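Local coordinates for protein tryptophan-C2-methyltransferase containing B12-binding domain (Kitasatospora setae, PDB 6WTF) that probably methylates tryptophan at C2, using cobalamin, S-adenosyl-L-methionine and a [4Fe-4S] cluster, at residues K126-K131 and E185-Q190; L222-C227 and T269-F274. One frame throughout, in Å; residues are numbered along the deposited sequence.

Interaction 1 (K126-K131 and E185-Q190); sequences KGPGEK and EPRVWQ
Pro128 and Gln190 bring the two backbones to 5.5 Å between their CA atoms, where the 3-10 turn 188-190 meets the loop joining strand 123-125 to helix 130-141. That loop belongs to the Rossmann-like cobalamin-binding domain, and Gly129 N and Glu130 OE1 are hydrogen-bonded to the cofactor. Gln190 carries the contact. Its chain is extended beyond CG (chi2 176°), which takes the amide to the loop backbone. Gln190 NE2 donates to Lys126 O at 2.9 Å and to Pro128 O at 2.6 Å. Both acceptors lie near the amide plane, so the pair fixes the amide's rotation. Pro128 O is met in its carbonyl plane, on a lone pair; at Lys126 O the donor is tilted 25° from that plane. Further along, Lys126 lays its aliphatic chain over one guanidinium face of Arg187, with CG above the centre. The two cationic ends share Asp238: OD2 forms a salt bridge with Lys126 NZ, and the backbone O accepts from Arg187 NH2. Lys126 NZ also donates to Ser109 O, and Arg187 NH2 to Gly182 O. Arg187 NH1 forms a salt bridge with Glu185 OE1 at 3.0 Å. A water accepts from Lys131 N and donates to Pro128 O and Gln190 O.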
ATOM      1  N   LYS A 126      -8.988   4.988 -11.590  1.00 17.72           N
ATOM      2  CA  LYS A 126      -8.777   3.695 -10.942  1.00 17.75           C
ATOM      3  C   LYS A 126      -7.547   3.038 -11.555  1.00 17.04           C
ATOM      4  O   LYS A 126      -7.486   2.844 -12.773  1.00 17.68           O
ATOM      5  CB  LYS A 126      -9.995   2.786 -11.106  1.00 19.47           C
ATOM      6  CG  LYS A 126      -9.887   1.431 -10.402  1.00 16.25           C
ATOM      7  CD  LYS A 126     -11.099   0.558 -10.746  1.00 18.55           C
ATOM      8  CE  LYS A 126     -11.102  -0.772  -9.984  1.00 17.93           C
ATOM      9  NZ  LYS A 126     -11.442  -0.591  -8.549  1.00 16.69           N
ATOM     10  N   GLY A 127      -6.572   2.703 -10.716  1.00 13.58           N
ATOM     11  CA  GLY A 127      -5.345   2.118 -11.195  1.00 17.14           C
ATOM     12  C   GLY A 127      -4.319   3.184 -11.519  1.00 17.20           C
ATOM     13  O   GLY A 127      -4.435   4.336 -11.090  1.00 14.87           O
ATOM     14  N   PRO A 128      -3.285   2.815 -12.278  1.00 17.36           N
ATOM     15  CA  PRO A 128      -2.248   3.792 -12.638  1.00 18.86           C
ATOM     16  C   PRO A 128      -2.850   4.956 -13.407  1.00 18.22           C
ATOM     17  O   PRO A 128      -3.730   4.778 -14.252  1.00 18.85           O
ATOM     18  CB  PRO A 128      -1.269   2.992 -13.506  1.00 18.91           C
ATOM     19  CG  PRO A 128      -1.654   1.545 -13.372  1.00 20.83           C
ATOM     20  CD  PRO A 128      -2.910   1.421 -12.579  1.00 18.72           C
ATOM     21  N   GLY A 129      -2.383   6.158 -13.096  1.00 17.47           N
ATOM     22  CA  GLY A 129      -3.024   7.344 -13.625  1.00 18.17           C
ATOM     23  C   GLY A 129      -2.213   8.211 -14.563  1.00 21.33           C
ATOM     24  O   GLY A 129      -2.720   9.231 -15.038  1.00 23.44           O
ATOM     25  N   GLU A 130      -0.962   7.835 -14.845  1.00 21.37           N
ATOM     26  CA  GLU A 130      -0.074   8.745 -15.566  1.00 20.51           C
ATOM     27  C   GLU A 130      -0.575   9.027 -16.979  1.00 21.35           C
ATOM     28  O   GLU A 130      -0.442  10.151 -17.480  1.00 22.29           O
ATOM     29  CB  GLU A 130       1.350   8.185 -15.602  1.00 19.57           C
ATOM     30  CG  GLU A 130       1.476   6.771 -16.142  1.00 23.60           C
ATOM     31  CD  GLU A 130       1.654   5.725 -15.054  1.00 21.81           C
ATOM     32  OE1 GLU A 130       1.023   5.839 -13.979  1.00 18.61           O
ATOM     33  OE2 GLU A 130       2.444   4.787 -15.285  1.00 23.06           O
ATOM     34  N   LYS A 131      -1.156   8.029 -17.642  1.00 20.72           N
ATOM     35  CA  LYS A 131      -1.622   8.265 -19.005  1.00 22.74           C
ATOM     36  C   LYS A 131      -2.995   8.929 -19.017  1.00 23.17           C
ATOM     37  O   LYS A 131      -3.236   9.849 -19.807  1.00 22.97           O
ATOM     38  CB  LYS A 131      -1.653   6.952 -19.785  1.00 23.31           C
ATOM     39  CG  LYS A 131      -0.353   6.173 -19.720  1.00 25.32           C
ATOM     40  CD  LYS A 131       0.215   5.917 -21.106  1.00 30.40           C
ATOM     41  CE  LYS A 131       1.616   5.328 -21.031  1.00 26.08           C
ATOM     42  NZ  LYS A 131       2.667   6.363 -21.213  1.00 29.41           N
ATOM     43  N   GLU A 185      -9.490  -5.401 -14.174  1.00 21.10           N
ATOM     44  CA  GLU A 185      -8.948  -5.238 -15.512  1.00 20.34           C
ATOM     45  C   GLU A 185      -7.426  -5.340 -15.481  1.00 19.98           C
ATOM     46  O   GLU A 185      -6.799  -5.134 -14.437  1.00 20.15           O
ATOM     47  CB  GLU A 185      -9.371  -3.888 -16.090  1.00 21.38           C
ATOM     48  CG  GLU A 185     -10.881  -3.681 -16.195  1.00 21.64           C
ATOM     49  CD  GLU A 185     -11.236  -2.290 -16.699  1.00 25.40           C
ATOM     50  OE1 GLU A 185     -10.464  -1.344 -16.435  1.00 24.77           O
ATOM     51  OE2 GLU A 185     -12.281  -2.141 -17.365  1.00 28.37           O
ATOM     52  N   PRO A 186      -6.799  -5.680 -16.611  1.00 18.92           N
ATOM     53  CA  PRO A 186      -5.324  -5.753 -16.632  1.00 20.62           C
ATOM     54  C   PRO A 186      -4.642  -4.422 -16.338  1.00 19.73           C
ATOM     55  O   PRO A 186      -3.643  -4.388 -15.610  1.00 18.00           O
ATOM     56  CB  PRO A 186      -5.025  -6.241 -18.057  1.00 20.58           C
ATOM     57  CG  PRO A 186      -6.260  -6.962 -18.480  1.00 20.89           C
ATOM     58  CD  PRO A 186      -7.405  -6.239 -17.833  1.00 18.31           C
ATOM     59  N   ARG A 187      -5.159  -3.325 -16.893  1.00 21.20           N
ATOM     60  CA  ARG A 187      -4.672  -1.961 -16.669  1.00 21.00           C
ATOM     61  C   ARG A 187      -3.236  -1.750 -17.126  1.00 20.65           C
ATOM     62  O   ARG A 187      -2.619  -0.749 -16.759  1.00 22.56           O
ATOM     63  CB  ARG A 187      -4.809  -1.541 -15.200  1.00 19.86           C
ATOM     64  CG  ARG A 187      -6.160  -1.863 -14.614  1.00 20.31           C
ATOM     65  CD  ARG A 187      -6.429  -1.138 -13.312  1.00 18.78           C
ATOM     66  NE  ARG A 187      -7.399  -1.907 -12.544  1.00 21.05           N
ATOM     67  CZ  ARG A 187      -8.709  -1.894 -12.765  1.00 23.22           C
ATOM     68  NH1 ARG A 187      -9.219  -1.126 -13.724  1.00 21.62           N
ATOM     69  NH2 ARG A 187      -9.508  -2.652 -12.027  1.00 18.97           N
ATOM     70  N   VAL A 188      -2.684  -2.659 -17.937  1.00 21.64           N
ATOM     71  CA  VAL A 188      -1.320  -2.467 -18.428  1.00 23.50           C
ATOM     72  C   VAL A 188      -1.241  -1.222 -19.303  1.00 23.71           C
ATOM     73  O   VAL A 188      -0.245  -0.487 -19.280  1.00 23.61           O
ATOM     74  CB  VAL A 188      -0.836  -3.723 -19.177  1.00 23.00           C
ATOM     75  CG1 VAL A 188       0.485  -3.449 -19.873  1.00 21.07           C
ATOM     76  CG2 VAL A 188      -0.696  -4.897 -18.217  1.00 22.42           C
ATOM     77  N   TRP A 189      -2.293  -0.958 -20.081  1.00 21.72           N
ATOM     78  CA  TRP A 189      -2.300   0.212 -20.947  1.00 21.46           C
ATOM     79  C   TRP A 189      -2.226   1.516 -20.164  1.00 23.51           C
ATOM     80  O   TRP A 189      -1.883   2.551 -20.745  1.00 19.91           O
ATOM     81  CB  TRP A 189      -3.551   0.222 -21.826  1.00 23.25           C
ATOM     82  CG  TRP A 189      -4.829   0.470 -21.080  1.00 22.28           C
ATOM     83  CD1 TRP A 189      -5.643  -0.466 -20.502  1.00 23.35           C
ATOM     84  CD2 TRP A 189      -5.440   1.741 -20.831  1.00 20.33           C
ATOM     85  NE1 TRP A 189      -6.725   0.147 -19.913  1.00 20.29           N
ATOM     86  CE2 TRP A 189      -6.624   1.500 -20.101  1.00 22.53           C
ATOM     87  CE3 TRP A 189      -5.105   3.058 -21.160  1.00 21.85           C
ATOM     88  CZ2 TRP A 189      -7.472   2.530 -19.692  1.00 23.75           C
ATOM     89  CZ3 TRP A 189      -5.947   4.079 -20.751  1.00 22.55           C
ATOM     90  CH2 TRP A 189      -7.115   3.810 -20.025  1.00 22.02           C
ATOM     91  N   GLN A 190      -2.575   1.499 -18.875  1.00 23.02           N
ATOM     92  CA  GLN A 190      -2.490   2.703 -18.057  1.00 24.24           C
ATOM     93  C   GLN A 190      -1.068   3.026 -17.612  1.00 22.92           C
ATOM     94  O   GLN A 190      -0.819   4.151 -17.165  1.00 21.67           O
ATOM     95  CB  GLN A 190      -3.404   2.576 -16.830  1.00 19.70           C
ATOM     96  CG  GLN A 190      -4.898   2.541 -17.162  1.00 20.96           C
ATOM     97  CD  GLN A 190      -5.777   2.317 -15.944  1.00 20.16           C
ATOM     98  OE1 GLN A 190      -6.762   1.576 -16.000  1.00 21.02           O
ATOM     99  NE2 GLN A 190      -5.430   2.961 -14.838  1.00 18.70           N
TER
HETATM  100  O   HOH W   1      -8.793   1.754 -14.652  1.00 22.57           O
HETATM  101  O   HOH W   2      -2.750   6.034 -16.955  1.00 21.66           O

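Interaction 2 (L222-C227 and T269-F274). With SF4 (iron/sulfur cluster), chain C; SA8 (S-5'-azamethionine-5'-deoxyadenosine), chain E.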
ATOM      1  N   LEU A 222       9.727   1.314  -8.124  1.00 20.71           N
ATOM      2  CA  LEU A 222       8.750   0.460  -8.780  1.00 18.01           C
ATOM      3  C   LEU A 222       9.411  -0.220  -9.970  1.00 18.87           C
ATOM      4  O   LEU A 222      10.015   0.449 -10.814  1.00 19.16           O
ATOM      5  CB  LEU A 222       7.550   1.283  -9.247  1.00 17.59           C
ATOM      6  CG  LEU A 222       6.516   0.552 -10.103  1.00 17.63           C
ATOM      7  CD1 LEU A 222       5.798  -0.481  -9.265  1.00 14.93           C
ATOM      8  CD2 LEU A 222       5.527   1.551 -10.712  1.00 15.85           C
ATOM      9  N   THR A 223       9.296  -1.542 -10.037  1.00 16.88           N
ATOM     10  CA  THR A 223       9.783  -2.270 -11.200  1.00 19.23           C
ATOM     11  C   THR A 223       8.671  -2.776 -12.102  1.00 20.35           C
ATOM     12  O   THR A 223       8.904  -2.965 -13.298  1.00 22.05           O
ATOM     13  CB  THR A 223      10.645  -3.459 -10.764  1.00 19.44           C
ATOM     14  OG1 THR A 223       9.807  -4.601 -10.564  1.00 23.14           O
ATOM     15  CG2 THR A 223      11.361  -3.134  -9.461  1.00 19.11           C
ATOM     16  N   LYS A 224       7.472  -2.990 -11.564  1.00 15.47           N
ATOM     17  CA  LYS A 224       6.358  -3.479 -12.360  1.00 18.89           C
ATOM     18  C   LYS A 224       5.056  -3.227 -11.616  1.00 16.80           C
ATOM     19  O   LYS A 224       4.992  -3.360 -10.391  1.00 17.86           O
ATOM     20  CB  LYS A 224       6.513  -4.974 -12.678  1.00 20.25           C
ATOM     21  CG  LYS A 224       6.751  -5.869 -11.453  1.00 22.91           C
ATOM     22  CD  LYS A 224       7.547  -7.121 -11.841  1.00 23.44           C
ATOM     23  CE  LYS A 224       8.214  -7.794 -10.634  1.00 23.32           C
ATOM     24  NZ  LYS A 224       7.223  -8.257  -9.610  1.00 24.86           N
ATOM     25  N   ASN A 225       4.025  -2.878 -12.368  1.00 17.62           N
ATOM     26  CA  ASN A 225       2.696  -2.645 -11.829  1.00 19.39           C
ATOM     27  C   ASN A 225       1.839  -3.894 -11.986  1.00 18.84           C
ATOM     28  O   ASN A 225       1.930  -4.594 -12.997  1.00 19.86           O
ATOM     29  CB  ASN A 225       2.023  -1.470 -12.539  1.00 17.68           C
ATOM     30  CG  ASN A 225       0.612  -1.245 -12.061  1.00 19.61           C
ATOM     31  OD1 ASN A 225       0.399  -0.690 -10.984  1.00 19.68           O
ATOM     32  ND2 ASN A 225      -0.366  -1.692 -12.849  1.00 18.84           N
ATOM     33  N   GLY A 226       1.007  -4.161 -10.983  1.00 19.25           N
ATOM     34  CA  GLY A 226      -0.013  -5.186 -11.064  1.00 18.52           C
ATOM     35  C   GLY A 226       0.358  -6.455 -10.315  1.00 22.63           C
ATOM     36  O   GLY A 226       1.487  -6.654  -9.859  1.00 20.38           O
ATOM     37  N   CYS A 227      -0.647  -7.315 -10.166  1.00 19.97           N
ATOM     38  CA  CYS A 227      -0.451  -8.650  -9.618  1.00 20.12           C
ATOM     39  C   CYS A 227      -1.411  -9.603 -10.311  1.00 20.58           C
ATOM     40  O   CYS A 227      -2.618  -9.348 -10.346  1.00 19.92           O
ATOM     41  CB  CYS A 227      -0.677  -8.682  -8.104  1.00 20.52           C
ATOM     42  SG  CYS A 227      -0.326 -10.305  -7.367  1.00 20.24           S
ATOM     43  N   THR A 269      11.171  -1.784  -2.613  1.00 16.89           N
ATOM     44  CA  THR A 269      10.429  -2.002  -3.843  1.00 17.36           C
ATOM     45  C   THR A 269       8.946  -1.791  -3.585  1.00 16.00           C
ATOM     46  O   THR A 269       8.442  -2.047  -2.491  1.00 17.62           O
ATOM     47  CB  THR A 269      10.673  -3.401  -4.403  1.00 18.50           C
ATOM     48  OG1 THR A 269      10.261  -4.393  -3.450  1.00 19.14           O
ATOM     49  CG2 THR A 269      12.137  -3.569  -4.735  1.00 15.84           C
ATOM     50  N   THR A 270       8.253  -1.262  -4.593  1.00 16.86           N
ATOM     51  CA  THR A 270       6.830  -0.975  -4.477  1.00 15.62           C
ATOM     52  C   THR A 270       6.000  -1.859  -5.399  1.00 16.73           C
ATOM     53  O   THR A 270       4.841  -1.542  -5.679  1.00 17.40           O
ATOM     54  CB  THR A 270       6.554   0.504  -4.743  1.00 15.44           C
ATOM     55  OG1 THR A 270       6.940   0.841  -6.080  1.00 15.54           O
ATOM     56  CG2 THR A 270       7.334   1.370  -3.760  1.00 15.88           C
ATOM     57  N   ASP A 271       6.578  -2.954  -5.886  1.00 17.91           N
ATOM     58  CA  ASP A 271       5.806  -3.952  -6.602  1.00 19.68           C
ATOM     59  C   ASP A 271       4.798  -4.603  -5.665  1.00 17.21           C
ATOM     60  O   ASP A 271       4.951  -4.597  -4.441  1.00 16.75           O
ATOM     61  CB  ASP A 271       6.715  -5.035  -7.184  1.00 17.59           C
ATOM     62  CG  ASP A 271       7.788  -4.477  -8.091  1.00 17.63           C
ATOM     63  OD1 ASP A 271       7.648  -3.330  -8.561  1.00 19.29           O
ATOM     64  OD2 ASP A 271       8.784  -5.190  -8.328  1.00 21.93           O
ATOM     65  N   SER A 272       3.743  -5.163  -6.257  1.00 18.43           N
ATOM     66  CA  SER A 272       2.852  -6.015  -5.479  1.00 18.76           C
ATOM     67  C   SER A 272       3.637  -7.135  -4.811  1.00 17.28           C
ATOM     68  O   SER A 272       3.532  -7.344  -3.598  1.00 20.43           O
ATOM     69  CB  SER A 272       1.747  -6.576  -6.374  1.00 18.35           C
ATOM     70  OG  SER A 272       0.818  -5.565  -6.709  1.00 18.87           O
ATOM     71  N   GLU A 273       4.450  -7.846  -5.589  1.00 16.31           N
ATOM     72  CA  GLU A 273       5.378  -8.851  -5.076  1.00 19.91           C
ATOM     73  C   GLU A 273       6.609  -8.828  -5.965  1.00 15.75           C
ATOM     74  O   GLU A 273       6.494  -9.006  -7.179  1.00 17.46           O
ATOM     75  CB  GLU A 273       4.756 -10.256  -5.067  1.00 17.51           C
ATOM     76  CG  GLU A 273       3.434 -10.380  -4.345  1.00 16.41           C
ATOM     77  CD  GLU A 273       3.560 -10.296  -2.842  1.00 16.35           C
ATOM     78  OE1 GLU A 273       4.691 -10.346  -2.320  1.00 18.90           O
ATOM     79  OE2 GLU A 273       2.519 -10.178  -2.175  1.00 20.67           O
ATOM     80  N   PHE A 274       7.781  -8.604  -5.376  1.00 19.08           N
ATOM     81  CA  PHE A 274       8.979  -8.469  -6.199  1.00 18.41           C
ATOM     82  C   PHE A 274       9.284  -9.758  -6.954  1.00 17.77           C
ATOM     83  O   PHE A 274       9.639  -9.721  -8.138  1.00 17.68           O
ATOM     84  CB  PHE A 274      10.177  -8.051  -5.346  1.00 17.63           C
ATOM     85  CG  PHE A 274      11.414  -7.781  -6.150  1.00 17.58           C
ATOM     86  CD1 PHE A 274      11.373  -6.909  -7.226  1.00 19.47           C
ATOM     87  CD2 PHE A 274      12.614  -8.395  -5.838  1.00 17.69           C
ATOM     88  CE1 PHE A 274      12.509  -6.654  -7.976  1.00 19.90           C
ATOM     89  CE2 PHE A 274      13.748  -8.146  -6.580  1.00 17.34           C
ATOM     90  CZ  PHE A 274      13.696  -7.273  -7.651  1.00 18.12           C
TER
HETATM   91 FE1  SF4 C 801      -1.539 -12.171  -3.266  1.00 18.47          FE
HETATM   92 FE2  SF4 C 801      -0.761 -10.392  -5.201  1.00 18.93          FE
HETATM   93 FE3  SF4 C 801       0.582 -10.507  -2.823  1.00 23.19          FE
HETATM   94 FE4  SF4 C 801      -1.946  -9.481  -2.912  1.00 18.92          FE
HETATM   95  S1  SF4 C 801      -0.098  -8.627  -3.928  1.00 22.50           S
HETATM   96  S2  SF4 C 801      -1.111 -10.958  -1.379  1.00 18.47           S
HETATM   97  S3  SF4 C 801      -2.889 -10.802  -4.507  1.00 19.11           S
HETATM   98  S4  SF4 C 801       0.433 -12.161  -4.388  1.00 16.03           S
HETATM   99  N   SA8 E 803       1.946  -6.352  -1.644  1.00 20.39           N
HETATM  100  CA  SA8 E 803       1.446  -6.888  -0.366  1.00 20.84           C
HETATM  101  C   SA8 E 803       0.939  -5.756   0.518  1.00 18.85           C
HETATM  102  O   SA8 E 803      -0.071  -6.111   1.248  1.00 14.44           O
HETATM  103  OXT SA8 E 803       1.437  -4.640   0.526  1.00 21.96           O
HETATM  104  CB  SA8 E 803       2.534  -7.717   0.389  1.00 20.89           C
HETATM  105  CG  SA8 E 803       1.925  -8.782   1.290  1.00 17.77           C
HETATM  106  ND  SA8 E 803       1.362  -8.250   2.533  1.00 20.36           N
HETATM  107  CE  SA8 E 803       2.396  -7.573   3.323  1.00 22.18           C
HETATM  108  C5' SA8 E 803       0.625  -9.270   3.274  1.00 19.94           C
HETATM  109  C4' SA8 E 803       0.083  -8.772   4.601  1.00 19.08           C
HETATM  110  O4' SA8 E 803      -0.711  -7.585   4.390  1.00 19.82           O
HETATM  111  C3' SA8 E 803      -0.887  -9.745   5.254  1.00 19.83           C
HETATM  112  O3' SA8 E 803      -0.195 -10.765   5.965  1.00 17.14           O
HETATM  113  C2' SA8 E 803      -1.674  -8.822   6.189  1.00 19.88           C
HETATM  114  O2' SA8 E 803      -0.986  -8.627   7.420  1.00 21.27           O
HETATM  115  C1' SA8 E 803      -1.719  -7.509   5.387  1.00 18.29           C
HETATM  116  N9  SA8 E 803      -2.998  -7.245   4.735  1.00 19.48           N
HETATM  117  C8  SA8 E 803      -3.235  -7.107   3.392  1.00 15.80           C
HETATM  118  N7  SA8 E 803      -4.494  -6.895   3.091  1.00 16.69           N
HETATM  119  C5  SA8 E 803      -5.132  -6.891   4.323  1.00 18.01           C
HETATM  120  C6  SA8 E 803      -6.478  -6.708   4.698  1.00 20.12           C
HETATM  121  N6  SA8 E 803      -7.480  -6.537   3.826  1.00 18.86           N
HETATM  122  N1  SA8 E 803      -6.770  -6.729   6.018  1.00 20.12           N
HETATM  123  C2  SA8 E 803      -5.781  -6.933   6.893  1.00 19.01           C
HETATM  124  N3  SA8 E 803      -4.482  -7.132   6.656  1.00 19.01           N
HETATM  125  C4  SA8 E 803      -4.219  -7.099   5.345  1.00 18.48           C
HETATM  126  O   HOH W   3       3.751  -5.524  -8.895  1.00 18.93           O
HETATM  127  O   HOH W   4       1.209  -3.559  -8.466  1.00 16.74           O
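Asp271 OD1 accepts two backbone N-H groups of the neighbouring segment. Thr223 N meets the syn lone pair of Asp271 OD1 at 2.8 Å. Lys224 N meets Asp271 OD1 from above the carboxylate plane, 51° out of it, at 3.0 Å. Asp271 OD2 takes the Thr223 hydroxyl, with Thr223 OG1 to Asp271 OD2 at 2.5 Å. The Thr223 torsion (chi1 88°) turns OG1 to the same carboxylate as its N-H. The two donors hold the rotation of that group. The Lys224 chain crosses that of Asp271 at about a right angle. Lys224 NZ donates to Phe274 O at 3.2 Å and to Leu276 O; its salt bridge to Asp271 OD2 is long. These segments follow adjacent parallel strands of the radical SAM barrel, 219-221 and 266-269, and both lead to the [4Fe-4S] cluster. Cys227 SG binds one iron at 2.2 Å; with Cys231 and Cys234 it forms the CX3CX2C motif of radical SAM enzymes. Glu273 OE2 binds another iron at 2.1 Å, probably the site that S-adenosylmethionine usually occupies. The amino N of the bound aza analogue of S-adenosylmethionine instead donates to Ser272 O. Ser272 OG is hydrogen-bonded to Glu236 OE1, and a water bridges Ser272 OG to Gly226 N.

Overall arrangement
Interaction 1 closes along the chain before interaction 2 opens, and their centres lie 14 Å apart. They belong to different sheets. Segment 126-131 follows strand 123-125 of the seven-stranded sheet of the cobalamin-binding domain. Interaction 2 lies at strands 219-221 and 266-269 of the radical SAM barrel. The long loop holding 185-190 runs between the two domains. The contacts meet directly, with Pro128 CG 3.5 Å from Asn225 ND2. Cobalamin joins them too: it is held by segment 126-131 and touches 269-272. This places the cofactor between the domains and near the cluster-binding loop, where Cys234 also lines its site, consistent with methyl transfer through cobalamin.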